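PDB 4JGI: putative uncharacterized protein from Desulfitobacterium hafniense, which binds methylcobalamin and probably serves as the corrinoid-carrying subunit of an O-demethylase, passing methyl groups by way of the cobalt. Local coordinates for residues K91-T96 against V139-V144; L152-M157 against C187-A192. All coordinates share one frame; numbering follows the deposited sequence.

Interaction 1 (K91-T96 against V139-V144)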
ATOM      1  N   LYS A  91      -8.343  -6.375  -3.219  1.00 21.70           N
ATOM      2  CA  LYS A  91      -8.983  -5.711  -2.099  1.00 19.74           C
ATOM      3  C   LYS A  91      -8.130  -5.840  -0.867  1.00 17.94           C
ATOM      4  O   LYS A  91      -7.573  -6.876  -0.592  1.00 18.82           O
ATOM      5  CB  LYS A  91     -10.339  -6.303  -1.834  1.00 21.65           C
ATOM      6  CG  LYS A  91     -11.404  -6.145  -2.895  1.00 24.51           C
ATOM      7  CD  LYS A  91     -12.660  -6.958  -2.477  1.00 31.58           C
ATOM      8  CE  LYS A  91     -13.439  -7.400  -3.693  1.00 44.62           C
ATOM      9  NZ  LYS A  91     -13.999  -6.228  -4.399  1.00 61.97           N
ATOM     10  N   ILE A  92      -8.023  -4.741  -0.118  1.00 17.36           N
ATOM     11  CA  ILE A  92      -7.347  -4.677   1.143  1.00 16.04           C
ATOM     12  C   ILE A  92      -8.270  -4.158   2.225  1.00 16.83           C
ATOM     13  O   ILE A  92      -8.952  -3.137   2.003  1.00 19.36           O
ATOM     14  CB  ILE A  92      -6.153  -3.712   1.143  1.00 17.76           C
ATOM     15  CG1 ILE A  92      -5.164  -4.086   0.072  1.00 19.40           C
ATOM     16  CG2 ILE A  92      -5.476  -3.746   2.496  1.00 18.51           C
ATOM     17  CD1 ILE A  92      -3.955  -3.194  -0.069  1.00 21.73           C
ATOM     18  N   VAL A  93      -8.409  -4.893   3.351  1.00 14.78           N
ATOM     19  CA  VAL A  93      -9.107  -4.378   4.503  1.00 15.67           C
ATOM     20  C   VAL A  93      -8.016  -3.852   5.422  1.00 14.62           C
ATOM     21  O   VAL A  93      -7.072  -4.591   5.763  1.00 15.45           O
ATOM     22  CB  VAL A  93      -9.972  -5.463   5.197  1.00 15.61           C
ATOM     23  CG1 VAL A  93     -10.426  -4.991   6.556  1.00 17.56           C
ATOM     24  CG2 VAL A  93     -11.157  -5.856   4.336  1.00 18.08           C
ATOM     25  N   LEU A  94      -8.117  -2.593   5.792  1.00 14.53           N
ATOM     26  CA  LEU A  94      -7.041  -1.833   6.467  1.00 14.55           C
ATOM     27  C   LEU A  94      -7.544  -1.236   7.752  1.00 14.79           C
ATOM     28  O   LEU A  94      -8.604  -0.648   7.751  1.00 16.42           O
ATOM     29  CB  LEU A  94      -6.549  -0.741   5.509  1.00 17.41           C
ATOM     30  CG  LEU A  94      -5.430   0.198   5.968  1.00 16.76           C
ATOM     31  CD1 LEU A  94      -4.150  -0.611   6.266  1.00 16.75           C
ATOM     32  CD2 LEU A  94      -5.131   1.271   4.908  1.00 17.81           C
ATOM     33  N   ALA A  95      -6.801  -1.351   8.855  1.00 15.12           N
ATOM     34  CA  ALA A  95      -7.204  -0.776  10.133  1.00 14.38           C
ATOM     35  C   ALA A  95      -6.066  -0.504  11.013  1.00 15.91           C
ATOM     36  O   ALA A  95      -5.051  -1.232  11.001  1.00 16.18           O
ATOM     37  CB  ALA A  95      -8.066  -1.830  10.856  1.00 17.84           C
ATOM     38  N   THR A  96      -6.193   0.555  11.811  1.00 15.40           N
ATOM     39  CA  THR A  96      -5.399   0.708  12.963  1.00 16.79           C
ATOM     40  C   THR A  96      -6.169  -0.018  14.084  1.00 17.42           C
ATOM     41  O   THR A  96      -7.344   0.239  14.281  1.00 19.73           O
ATOM     42  CB  THR A  96      -5.111   2.185  13.278  1.00 16.74           C
ATOM     43  OG1 THR A  96      -4.232   2.756  12.272  1.00 19.33           O
ATOM     44  CG2 THR A  96      -4.520   2.318  14.656  1.00 21.17           C
ATOM     45  N   VAL A 139     -16.346  -8.764   2.610  1.00 19.69           N
ATOM     46  CA  VAL A 139     -15.775  -8.357   1.342  1.00 20.60           C
ATOM     47  C   VAL A 139     -14.737  -9.330   0.750  1.00 19.79           C
ATOM     48  O   VAL A 139     -14.316  -9.208  -0.387  1.00 23.74           O
ATOM     49  CB  VAL A 139     -15.250  -6.913   1.390  1.00 26.68           C
ATOM     50  CG1 VAL A 139     -16.227  -5.994   2.112  1.00 30.78           C
ATOM     51  CG2 VAL A 139     -13.946  -6.809   2.132  1.00 22.83           C
ATOM     52  N   ASN A 140     -14.353 -10.346   1.512  1.00 18.86           N
ATOM     53  CA  ASN A 140     -13.392 -11.341   1.054  1.00 23.23           C
ATOM     54  C   ASN A 140     -12.125 -10.744   0.405  1.00 19.74           C
ATOM     55  O   ASN A 140     -11.792 -10.989  -0.766  1.00 21.76           O
ATOM     56  CB  ASN A 140     -14.046 -12.419   0.164  1.00 24.97           C
ATOM     57  CG  ASN A 140     -14.562 -13.616   1.010  1.00 31.05           C
ATOM     58  OD1 ASN A 140     -13.855 -14.310   1.839  1.00 39.88           O
ATOM     59  ND2 ASN A 140     -15.766 -13.856   0.821  1.00 29.64           N
ATOM     60  N   PRO A 141     -11.381  -9.979   1.214  1.00 21.10           N
ATOM     61  CA  PRO A 141     -10.213  -9.360   0.629  1.00 19.03           C
ATOM     62  C   PRO A 141      -9.090 -10.320   0.398  1.00 17.21           C
ATOM     63  O   PRO A 141      -8.959 -11.333   1.081  1.00 21.41           O
ATOM     64  CB  PRO A 141      -9.764  -8.410   1.731  1.00 20.50           C
ATOM     65  CG  PRO A 141     -10.147  -9.127   3.003  1.00 20.81           C
ATOM     66  CD  PRO A 141     -11.497  -9.719   2.683  1.00 19.53           C
ATOM     67  N   GLU A 142      -8.208  -9.940  -0.499  1.00 18.44           N
ATOM     68  CA  GLU A 142      -6.923 -10.650  -0.661  1.00 20.28           C
ATOM     69  C   GLU A 142      -5.937 -10.425   0.479  1.00 16.59           C
ATOM     70  O   GLU A 142      -5.089 -11.273   0.796  1.00 17.29           O
ATOM     71  CB  GLU A 142      -6.266 -10.167  -1.942  1.00 22.29           C
ATOM     72  CG  GLU A 142      -6.839 -10.661  -3.283  1.00 24.28           C
ATOM     73  CD  GLU A 142      -8.250 -10.229  -3.729  1.00 32.69           C
ATOM     74  OE1 GLU A 142      -8.801  -9.183  -3.374  1.00 27.34           O
ATOM     75  OE2 GLU A 142      -8.860 -11.013  -4.499  1.00 43.09           O
ATOM     76  N   ILE A 143      -5.985  -9.222   1.053  1.00 17.06           N
ATOM     77  CA  ILE A 143      -5.019  -8.710   2.045  1.00 15.59           C
ATOM     78  C   ILE A 143      -5.733  -8.032   3.209  1.00 15.53           C
ATOM     79  O   ILE A 143      -6.725  -7.288   2.993  1.00 16.26           O
ATOM     80  CB  ILE A 143      -4.048  -7.703   1.403  1.00 16.22           C
ATOM     81  CG1 ILE A 143      -3.329  -8.334   0.215  1.00 17.85           C
ATOM     82  CG2 ILE A 143      -3.055  -7.171   2.445  1.00 17.13           C
ATOM     83  CD1 ILE A 143      -2.574  -7.396  -0.713  1.00 23.54           C
ATOM     84  N   VAL A 144      -5.253  -8.315   4.403  1.00 14.91           N
ATOM     85  CA  VAL A 144      -5.604  -7.568   5.595  1.00 15.10           C
ATOM     86  C   VAL A 144      -4.366  -6.843   6.075  1.00 15.97           C
ATOM     87  O   VAL A 144      -3.318  -7.453   6.241  1.00 16.76           O
ATOM     88  CB  VAL A 144      -6.129  -8.460   6.704  1.00 15.69           C
ATOM     89  CG1 VAL A 144      -6.449  -7.632   7.973  1.00 19.20           C
ATOM     90  CG2 VAL A 144      -7.392  -9.142   6.246  1.00 19.67           C
TER

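Interaction 2 (L152-M157 against C187-A192)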
ATOM      1  N   LEU A 152      -0.212  -2.978  23.539  1.00 25.97           N
ATOM      2  CA  LEU A 152      -1.596  -3.483  23.509  1.00 29.23           C
ATOM      3  C   LEU A 152      -2.131  -3.693  22.087  1.00 26.05           C
ATOM      4  O   LEU A 152      -2.924  -4.626  21.789  1.00 25.70           O
ATOM      5  CB  LEU A 152      -2.524  -2.505  24.225  1.00 35.64           C
ATOM      6  CG  LEU A 152      -3.916  -2.896  24.669  1.00 50.73           C
ATOM      7  CD1 LEU A 152      -3.762  -3.799  25.890  1.00 64.19           C
ATOM      8  CD2 LEU A 152      -4.814  -1.676  25.015  1.00 51.48           C
ATOM      9  N   ALA A 153      -1.757  -2.758  21.202  1.00 22.03           N
ATOM     10  CA  ALA A 153      -2.137  -2.864  19.788  1.00 20.84           C
ATOM     11  C   ALA A 153      -1.456  -4.050  19.159  1.00 19.84           C
ATOM     12  O   ALA A 153      -2.045  -4.720  18.297  1.00 20.10           O
ATOM     13  CB  ALA A 153      -1.728  -1.524  19.027  1.00 21.58           C
ATOM     14  N   LEU A 154      -0.212  -4.265  19.446  1.00 20.59           N
ATOM     15  CA  LEU A 154       0.506  -5.386  18.863  1.00 22.40           C
ATOM     16  C   LEU A 154      -0.195  -6.697  19.312  1.00 22.86           C
ATOM     17  O   LEU A 154      -0.343  -7.666  18.506  1.00 23.11           O
ATOM     18  CB  LEU A 154       1.974  -5.358  19.185  1.00 21.16           C
ATOM     19  CG  LEU A 154       2.701  -4.052  18.856  1.00 26.70           C
ATOM     20  CD1 LEU A 154       4.142  -4.211  19.284  1.00 31.55           C
ATOM     21  CD2 LEU A 154       2.509  -3.756  17.365  1.00 25.46           C
ATOM     22  N   ASP A 155      -0.594  -6.751  20.591  1.00 21.83           N
ATOM     23  CA  ASP A 155      -1.462  -7.827  21.049  1.00 22.74           C
ATOM     24  C   ASP A 155      -2.779  -7.964  20.246  1.00 21.04           C
ATOM     25  O   ASP A 155      -3.195  -9.100  19.877  1.00 22.20           O
ATOM     26  CB  ASP A 155      -1.767  -7.670  22.549  1.00 22.15           C
ATOM     27  CG  ASP A 155      -0.573  -7.919  23.398  1.00 35.08           C
ATOM     28  OD1 ASP A 155       0.394  -8.516  22.869  1.00 40.97           O
ATOM     29  OD2 ASP A 155      -0.566  -7.432  24.548  1.00 47.66           O
ATOM     30  N   SER A 156      -3.465  -6.859  19.956  1.00 21.40           N
ATOM     31  CA  SER A 156      -4.679  -6.912  19.184  1.00 18.94           C
ATOM     32  C   SER A 156      -4.401  -7.434  17.756  1.00 18.55           C
ATOM     33  O   SER A 156      -5.264  -8.046  17.154  1.00 19.42           O
ATOM     34  CB  SER A 156      -5.367  -5.543  19.050  1.00 22.11           C
ATOM     35  OG  SER A 156      -5.736  -5.012  20.276  1.00 26.41           O
ATOM     36  N   MET A 157      -3.242  -7.128  17.197  1.00 19.19           N
ATOM     37  CA  MET A 157      -2.853  -7.711  15.899  1.00 17.63           C
ATOM     38  C   MET A 157      -2.856  -9.246  15.978  1.00 17.46           C
ATOM     39  O   MET A 157      -3.392  -9.919  15.083  1.00 17.51           O
ATOM     40  CB  MET A 157      -1.524  -7.247  15.364  1.00 20.28           C
ATOM     41  CG  MET A 157      -1.386  -5.798  15.023  1.00 20.18           C
ATOM     42  SD  MET A 157       0.299  -5.425  14.512  1.00 23.12           S
ATOM     43  CE  MET A 157       0.219  -3.685  14.077  1.00 24.30           C
ATOM     44  N   CYS A 187       6.359  -9.604  13.658  1.00 24.11           N
ATOM     45  CA  CYS A 187       5.647 -10.265  12.592  1.00 20.99           C
ATOM     46  C   CYS A 187       5.423 -11.751  12.970  1.00 24.00           C
ATOM     47  O   CYS A 187       4.330 -12.274  12.878  1.00 24.10           O
ATOM     48  CB  CYS A 187       6.408 -10.146  11.292  1.00 23.17           C
ATOM     49  SG  CYS A 187       5.637 -10.898   9.862  1.00 28.67           S
ATOM     50  N   GLN A 188       6.501 -12.384  13.426  1.00 27.33           N
ATOM     51  CA  GLN A 188       6.392 -13.752  13.955  1.00 26.23           C
ATOM     52  C   GLN A 188       5.445 -13.941  15.155  1.00 25.82           C
ATOM     53  O   GLN A 188       4.652 -14.886  15.177  1.00 29.69           O
ATOM     54  CB  GLN A 188       7.764 -14.235  14.335  1.00 31.56           C
ATOM     55  CG  GLN A 188       8.575 -14.457  13.072  1.00 42.10           C
ATOM     56  CD  GLN A 188       7.996 -15.557  12.189  1.00 54.82           C
ATOM     57  OE1 GLN A 188       7.690 -16.639  12.691  1.00 74.38           O
ATOM     58  NE2 GLN A 188       7.831 -15.291  10.868  1.00 61.07           N
ATOM     59  N   ARG A 189       5.472 -13.018  16.093  1.00 25.72           N
ATOM     60  CA  ARG A 189       4.618 -13.127  17.264  1.00 25.26           C
ATOM     61  C   ARG A 189       3.126 -12.962  16.884  1.00 23.48           C
ATOM     62  O   ARG A 189       2.227 -13.631  17.386  1.00 28.63           O
ATOM     63  CB  ARG A 189       4.999 -12.090  18.326  1.00 32.05           C
ATOM     64  CG  ARG A 189       4.235 -12.283  19.637  1.00 41.89           C
ATOM     65  CD  ARG A 189       4.970 -11.611  20.804  1.00 60.42           C
ATOM     66  NE  ARG A 189       5.569 -10.325  20.412  1.00 77.49           N
ATOM     67  CZ  ARG A 189       4.952  -9.139  20.428  1.00 79.31           C
ATOM     68  NH1 ARG A 189       3.692  -9.014  20.838  1.00 98.17           N
ATOM     69  NH2 ARG A 189       5.614  -8.061  20.032  1.00 75.31           N
ATOM     70  N   VAL A 190       2.880 -12.069  15.949  1.00 24.79           N
ATOM     71  CA  VAL A 190       1.557 -11.822  15.452  1.00 22.56           C
ATOM     72  C   VAL A 190       1.022 -12.958  14.597  1.00 21.67           C
ATOM     73  O   VAL A 190      -0.207 -13.197  14.573  1.00 22.72           O
ATOM     74  CB  VAL A 190       1.495 -10.441  14.699  1.00 20.63           C
ATOM     75  CG1 VAL A 190       0.242 -10.286  13.873  1.00 23.76           C
ATOM     76  CG2 VAL A 190       1.664  -9.343  15.699  1.00 25.18           C
ATOM     77  N   GLY A 191       1.891 -13.600  13.826  1.00 21.64           N
ATOM     78  CA  GLY A 191       1.413 -14.564  12.895  1.00 22.00           C
ATOM     79  C   GLY A 191       1.116 -14.012  11.530  1.00 20.04           C
ATOM     80  O   GLY A 191       0.418 -14.611  10.729  1.00 21.78           O
ATOM     81  N   ALA A 192       1.672 -12.819  11.228  1.00 20.03           N
ATOM     82  CA  ALA A 192       1.501 -12.220   9.905  1.00 20.08           C
ATOM     83  C   ALA A 192       2.306 -12.831   8.806  1.00 18.40           C
ATOM     84  O   ALA A 192       3.315 -13.520   9.095  1.00 24.02           O
ATOM     85  CB  ALA A 192       1.757 -10.698  10.002  1.00 19.84           C
TER

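Interaction 1 (K91-T96 against V139-V144)
Glu142 reaches back to the start of strand 91-96, where its OE1 accepts from Lys91 N at 2.8 Å, the donor lying on the anti side of the carboxylate, 29° out of its plane. A bend at chi2 (67°) turns CD back, and OE1 also lies 3.6 Å from Lys91 CB. The carbonyl on the other side of the same residue is gripped too: Lys91 O accepts from Ile143 N at 3.3 Å and, weakly, from Glu142 N. One step on, Val93 N gives a shorter bond, 2.9 Å, to Ile143 O, which sets the two strands in parallel register. An alanine in place of Glu142 would probably leave the Lys91 N-H without this acceptor and the start of strand 91-96 less firmly tied.

Apolar packing follows on both faces. Ile92 and Ile143 run alongside each other on one face of the sheet, in the same direction, CG1 of the first 4.0 Å from CB of the second; beta-branched residues suit such extended backbone. On the other face Val93 CG2 is shared by Val139 CG2 and Pro141 CG, each 3.7 Å away, so one methyl covers the turn leaving helix 129-139, where Asn140 adopts positive phi. The aliphatic part of Lys91 passes Val139 O while its NZ pairs with Glu119.

Strand 91-96 is flanked by 119-122 and 143-147 in the parallel sheet of this Rossmann-like domain; helix 129-139 covers the Val93 and Val144 face, and Leu94, on the Ile92 face, packs against helix 104-115 and touches the cobalamin.

Interaction 2 (L152-M157 against C187-A192)
Val190 meets helix 151-166 with both of its methyls, bringing them against the same side of Met157 CB: CG1 and CG2 each lie 3.8 Å from that atom. With CG1 anti to the backbone N (chi1 166°), CG2 is left on the side of Leu154 and comes to 3.8 Å from Leu154 O, a contact of van der Waals kind. A short, branched residue fits here, because the backbones approach to 6.0 Å between Met157 CA and Val190 CA. Met157 sets out toward helix 184-190, but its straight chain then runs off to pack on Ile177 of strand 174-178; a long flexible thioether can thus fill the space between helix and sheet.

Arg189, one residue earlier, covers the more exposed margin. The bend at chi3 (39°) swings NE round, and the guanidinium beyond it ends beside helix 151-166, where two different groups stand at its edge, near its plane. Leu154 CD1 lies 4.2 Å from NH2, the two side chains crossing at about a right angle. Asp155 OD1 faces NH1 at 3.9 Å, a long salt bridge in which carboxylate and guanidinium planes are turned 87° apart, so the pairing is probably mainly electrostatic. Asp155 also has a weak, long ion pair with Arg158 of its own helix.

Helix 184-190 stops just beyond the contact in a Schellman motif: Gly191, at positive phi, is C-prime, Ala192 N returns to Cys187 O at 3.2 Å, and Gly191 N bonds weakly to Gln188 O. Two neighbouring helices packed on one face of a parallel sheet are characteristic of the Rossmann-like B12-binding domain, and the side chain of Met157 is about 7 Å from the bound methylcobalamin.

Both interactions belong to the cobalamin-binding domain and follow each other in the chain: strand 143-147, which enters interaction 1, leads directly into helix 151-166 of interaction 2. Their centres lie 16 Å apart and they do not touch. Interaction 1 joins neighbouring strands inside the sheet, so main-chain hydrogen bonds dominate, with polar side chains at its partly exposed end. Interaction 2 joins two helices beside that sheet; here side chains do the work, apolar on the buried side and loosely paired charges toward solvent. It also buries less surface, 208 against 426 Å². Leu94, in strand 91-96 but not part of the contact itself, touches the cofactor, whereas the Met157 side chain is about 7 Å from it.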